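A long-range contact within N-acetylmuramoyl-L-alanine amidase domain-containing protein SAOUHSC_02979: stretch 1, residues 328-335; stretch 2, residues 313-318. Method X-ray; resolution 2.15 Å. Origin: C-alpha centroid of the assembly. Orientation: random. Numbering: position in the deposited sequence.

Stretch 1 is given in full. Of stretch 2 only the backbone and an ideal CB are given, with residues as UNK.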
ATOM      1  N   VAL A 328      -9.414  20.260  -8.357  1.00 17.79           N
ATOM      2  CA  VAL A 328      -9.201  19.413  -7.199  1.00 17.69           C
ATOM      3  C   VAL A 328      -8.740  18.085  -7.780  1.00 17.67           C
ATOM      4  O   VAL A 328      -9.431  17.502  -8.639  1.00 17.20           O
ATOM      5  CB  VAL A 328     -10.481  19.185  -6.401  1.00 18.00           C
ATOM      6  CG1 VAL A 328     -10.196  18.301  -5.192  1.00 18.09           C
ATOM      7  CG2 VAL A 328     -11.086  20.515  -5.974  1.00 18.57           C
ATOM      8  N   ILE A 329      -7.580  17.607  -7.323  1.00 17.30           N
ATOM      9  CA  ILE A 329      -7.010  16.376  -7.823  1.00 17.14           C
ATOM     10  C   ILE A 329      -6.763  15.373  -6.704  1.00 17.18           C
ATOM     11  O   ILE A 329      -6.590  15.765  -5.555  1.00 17.11           O
ATOM     12  CB  ILE A 329      -5.661  16.618  -8.551  1.00 16.98           C
ATOM     13  CG1 ILE A 329      -4.613  17.235  -7.620  1.00 17.12           C
ATOM     14  CG2 ILE A 329      -5.866  17.527  -9.743  1.00 17.60           C
ATOM     15  CD1 ILE A 329      -3.219  17.346  -8.205  1.00 16.96           C
ATOM     16  N   SER A 330      -6.744  14.085  -7.063  1.00 16.72           N
ATOM     17  CA  SER A 330      -6.395  13.021  -6.146  1.00 17.21           C
ATOM     18  C   SER A 330      -5.194  12.290  -6.784  1.00 17.71           C
ATOM     19  O   SER A 330      -5.050  12.224  -8.019  1.00 17.22           O
ATOM     20  CB  SER A 330      -7.580  12.086  -5.851  1.00 17.51           C
ATOM     21  OG  SER A 330      -8.006  11.384  -7.002  1.00 17.28           O
ATOM     22  N   GLU A 331      -4.346  11.727  -5.944  1.00 18.70           N
ATOM     23  CA  GLU A 331      -3.104  11.128  -6.413  1.00 20.23           C
ATOM     24  C   GLU A 331      -2.561  10.197  -5.343  1.00 21.22           C
ATOM     25  O   GLU A 331      -3.079  10.177  -4.238  1.00 21.19           O
ATOM     26  CB  GLU A 331      -2.109  12.256  -6.693  1.00 20.83           C
ATOM     27  CG  GLU A 331      -1.942  13.176  -5.489  1.00 21.84           C
ATOM     28  CD  GLU A 331      -1.347  14.529  -5.803  1.00 23.60           C
ATOM     29  OE1 GLU A 331      -0.799  14.734  -6.913  1.00 25.77           O
ATOM     30  OE2 GLU A 331      -1.418  15.412  -4.908  1.00 23.78           O
ATOM     31  N   SER A 332      -1.534   9.422  -5.684  1.00 22.22           N
ATOM     32  CA  SER A 332      -0.921   8.506  -4.743  1.00 24.13           C
ATOM     33  C   SER A 332       0.569   8.765  -4.643  1.00 25.56           C
ATOM     34  O   SER A 332       1.182   9.298  -5.562  1.00 24.31           O
ATOM     35  CB  SER A 332      -1.122   7.059  -5.194  1.00 25.74           C
ATOM     36  OG  SER A 332      -0.435   6.823  -6.428  1.00 26.03           O
ATOM     37  N   ASN A 333       1.124   8.357  -3.509  1.00 28.86           N
ATOM     38  CA  ASN A 333       2.541   8.430  -3.198  1.00 32.49           C
ATOM     39  C   ASN A 333       3.249   9.795  -3.291  1.00 34.38           C
ATOM     40  O   ASN A 333       4.433   9.845  -3.595  1.00 35.30           O
ATOM     41  CB  ASN A 333       3.312   7.296  -3.923  1.00 34.82           C
ATOM     42  CG  ASN A 333       3.052   5.918  -3.288  1.00 37.79           C
ATOM     43  OD1 ASN A 333       1.932   5.601  -2.882  1.00 43.06           O
ATOM     44  ND2 ASN A 333       4.082   5.114  -3.182  1.00 39.93           N
ATOM     45  N   VAL A 334       2.535  10.889  -2.991  1.00 35.16           N
ATOM     46  CA  VAL A 334       3.179  12.212  -2.892  1.00 36.72           C
ATOM     47  C   VAL A 334       3.215  12.663  -1.423  1.00 36.66           C
ATOM     48  O   VAL A 334       4.154  13.323  -1.011  1.00 37.00           O
ATOM     49  CB  VAL A 334       2.534  13.326  -3.765  1.00 37.56           C
ATOM     50  CG1 VAL A 334       2.353  12.848  -5.187  1.00 37.67           C
ATOM     51  CG2 VAL A 334       1.221  13.823  -3.189  1.00 38.37           C
ATOM     52  N   LYS A 335       2.204  12.293  -0.642  1.00 37.64           N
ATOM     53  CA  LYS A 335       2.136  12.687   0.766  1.00 39.67           C
ATOM     54  C   LYS A 335       2.923  11.703   1.639  1.00 40.13           C
ATOM     55  O   LYS A 335       3.397  12.060   2.722  1.00 44.73           O
ATOM     56  CB  LYS A 335       0.671  12.785   1.222  1.00 42.28           C
ATOM     57  CG  LYS A 335       0.449  13.499   2.554  1.00 46.66           C
ATOM     58  CD  LYS A 335       0.772  14.994   2.456  1.00 50.30           C
ATOM     59  CE  LYS A 335       0.727  15.701   3.811  1.00 52.77           C
ATOM     60  NZ  LYS A 335      -0.613  15.655   4.462  1.00 53.69           N
ATOM     61  N   UNK A 313       8.073  13.285 -13.825  1.00 23.06           N
ATOM     62  CA  UNK A 313       6.872  14.102 -13.825  1.00 21.32           C
ATOM     63  C   UNK A 313       5.867  13.463 -12.870  1.00 19.93           C
ATOM     64  O   UNK A 313       6.236  12.723 -11.960  1.00 19.41           O
ATOM     65  CB  UNK A 313       6.292  14.240 -15.234  1.00 21.32           C
ATOM     66  N   UNK A 314       4.596  13.694 -13.118  1.00 18.51           N
ATOM     67  CA  UNK A 314       3.569  13.186 -12.249  1.00 18.25           C
ATOM     68  C   UNK A 314       2.246  13.127 -12.977  1.00 16.75           C
ATOM     69  O   UNK A 314       2.056  13.820 -13.969  1.00 17.07           O
ATOM     70  CB  UNK A 314       3.454  14.046 -10.989  1.00 18.25           C
ATOM     71  N   UNK A 315       1.349  12.278 -12.499  1.00 15.79           N
ATOM     72  CA  UNK A 315       0.013  12.178 -13.044  1.00 15.31           C
ATOM     73  C   UNK A 315      -0.985  12.045 -11.884  1.00 15.02           C
ATOM     74  O   UNK A 315      -0.712  11.391 -10.873  1.00 14.85           O
ATOM     75  CB  UNK A 315      -0.094  10.995 -14.008  1.00 15.31           C
ATOM     76  N   UNK A 316      -2.137  12.691 -12.038  1.00 14.67           N
ATOM     77  CA  UNK A 316      -3.184  12.712 -11.020  1.00 14.74           C
ATOM     78  C   UNK A 316      -4.537  12.650 -11.688  1.00 14.94           C
ATOM     79  O   UNK A 316      -4.627  12.731 -12.915  1.00 15.63           O
ATOM     80  CB  UNK A 316      -3.077  13.959 -10.141  1.00 14.74           C
ATOM     81  N   UNK A 317      -5.583  12.479 -10.888  1.00 14.88           N
ATOM     82  CA  UNK A 317      -6.950  12.381 -11.387  1.00 15.18           C
ATOM     83  C   UNK A 317      -7.731  13.636 -11.018  1.00 15.27           C
ATOM     84  O   UNK A 317      -7.705  14.053  -9.864  1.00 15.39           O
ATOM     85  CB  UNK A 317      -7.643  11.136 -10.830  1.00 15.18           C
ATOM     86  N   UNK A 318      -8.419  14.242 -11.985  1.00 15.73           N
ATOM     87  CA  UNK A 318      -9.215  15.442 -11.729  1.00 16.24           C
ATOM     88  C   UNK A 318     -10.575  15.070 -11.092  1.00 17.22           C
ATOM     89  O   UNK A 318     -11.458  14.535 -11.768  1.00 17.11           O
ATOM     90  CB  UNK A 318      -9.429  16.219 -13.030  1.00 16.24           C
TER

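Position 313 precedes the strand and lies out of reach of stretch 1, so nothing there selects a side chain. The backbone does: phi is 67° and psi -153°, a region that favours glycine, which has no CB to strain. The deposited residue is Gly313.

At position 314 the chain is extended and CA-to-CB points toward stretch 1, yet no atom of that stretch lies within 5.5 Å of the ideal CB. A long or broad side chain is therefore needed to cross the gap. What it would meet is the carboxylate of Glu331, an acceptor, with the methyl groups of Val334 nearby. Lysine, arginine, histidine or a neutral donor such as glutamine could all answer. The residue is His314, with chi1 t. Its NE2 donates a hydrogen bond to Glu331 OE1 at 2.7 Å, short but bent, with an angle of 142° at the hydrogen. The carboxylate oxygen sits at the ring edge, near the ring plane, where an imidazole N-H can reach it. The carbon of the ring also packs: His314 CE1 is 3.4 Å from Val334 CG1.

Position 315 points away, so stretch 1 hardly constrains its side chain; the extended backbone suits beta-branched residues among others. It is Val315, and its contribution here comes from the main chain: a water accepts from Ser332 N at 3.3 Å and donates to Val315 O at 2.8 Å, bridging the strands where they do not pair directly.

Position 316 again points toward stretch 1, but here space is short. The ideal CB is 3.4 Å from Ser330 O, 3.9 Å from Ile329 CD1 and 4.0 Å from Glu331 CB. A small residue, glycine, alanine or perhaps serine, fits most simply. Ala316 is found, its methyl making an apolar contact with Ile329 CD1 (CB to CD1, 3.9 Å).

Position 317 pairs with Ser330 in an antiparallel, hydrogen-bonded bridge: its N donates to Ser330 O at 2.9 Å, nearly straight, and its O accepts from Ser330 N at 3.0 Å. The side chain shares a sheet face with Ser330, whose small OG lies 3.9 Å from the ideal CB and leaves many types possible, provided a large one turns aside. Phe317 does so: with chi1 t, the end of its side chain leads away from stretch 1.

Position 318 is the non-hydrogen-bonded partner of Ile329, on the same face, with Ile329 CG2 5.0 Å from the ideal CB. Valine, isoleucine or threonine would suit this extended, partly apolar site. Val318 occupies it, its CA 4.4 Å from Ile329 CG2.

Stretch 2 313-318: GHVAFV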
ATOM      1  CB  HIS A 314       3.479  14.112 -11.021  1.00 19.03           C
ATOM      2  CG  HIS A 314       2.482  13.679 -10.005  1.00 19.61           C
ATOM      3  ND1 HIS A 314       2.604  12.497  -9.311  1.00 20.75           N
ATOM      4  CD2 HIS A 314       1.367  14.281  -9.534  1.00 20.10           C
ATOM      5  CE1 HIS A 314       1.581  12.372  -8.476  1.00 20.82           C
ATOM      6  NE2 HIS A 314       0.813  13.437  -8.597  1.00 20.39           N
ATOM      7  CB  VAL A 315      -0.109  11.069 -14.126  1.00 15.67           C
ATOM      8  CG1 VAL A 315       0.074   9.671 -13.538  1.00 16.01           C
ATOM      9  CG2 VAL A 315      -1.430  11.158 -14.850  1.00 15.74           C
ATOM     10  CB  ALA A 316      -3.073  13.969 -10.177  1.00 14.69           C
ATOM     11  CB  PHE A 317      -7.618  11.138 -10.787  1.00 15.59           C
ATOM     12  CG  PHE A 317      -9.049  10.942 -11.220  1.00 16.11           C
ATOM     13  CD1 PHE A 317      -9.340  10.341 -12.426  1.00 16.64           C
ATOM     14  CD2 PHE A 317     -10.100  11.365 -10.422  1.00 16.40           C
ATOM     15  CE1 PHE A 317     -10.654  10.154 -12.842  1.00 17.26           C
ATOM     16  CE2 PHE A 317     -11.421  11.198 -10.834  1.00 17.04           C
ATOM     17  CZ  PHE A 317     -11.695  10.580 -12.046  1.00 17.41           C
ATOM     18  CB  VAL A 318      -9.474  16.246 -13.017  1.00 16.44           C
ATOM     19  CG1 VAL A 318     -10.303  17.497 -12.726  1.00 16.49           C
ATOM     20  CG2 VAL A 318      -8.167  16.625 -13.683  1.00 16.21           C
TER
HETATM   21  O   HOH W   1      -1.659   9.630  -8.940  1.00 16.42           O
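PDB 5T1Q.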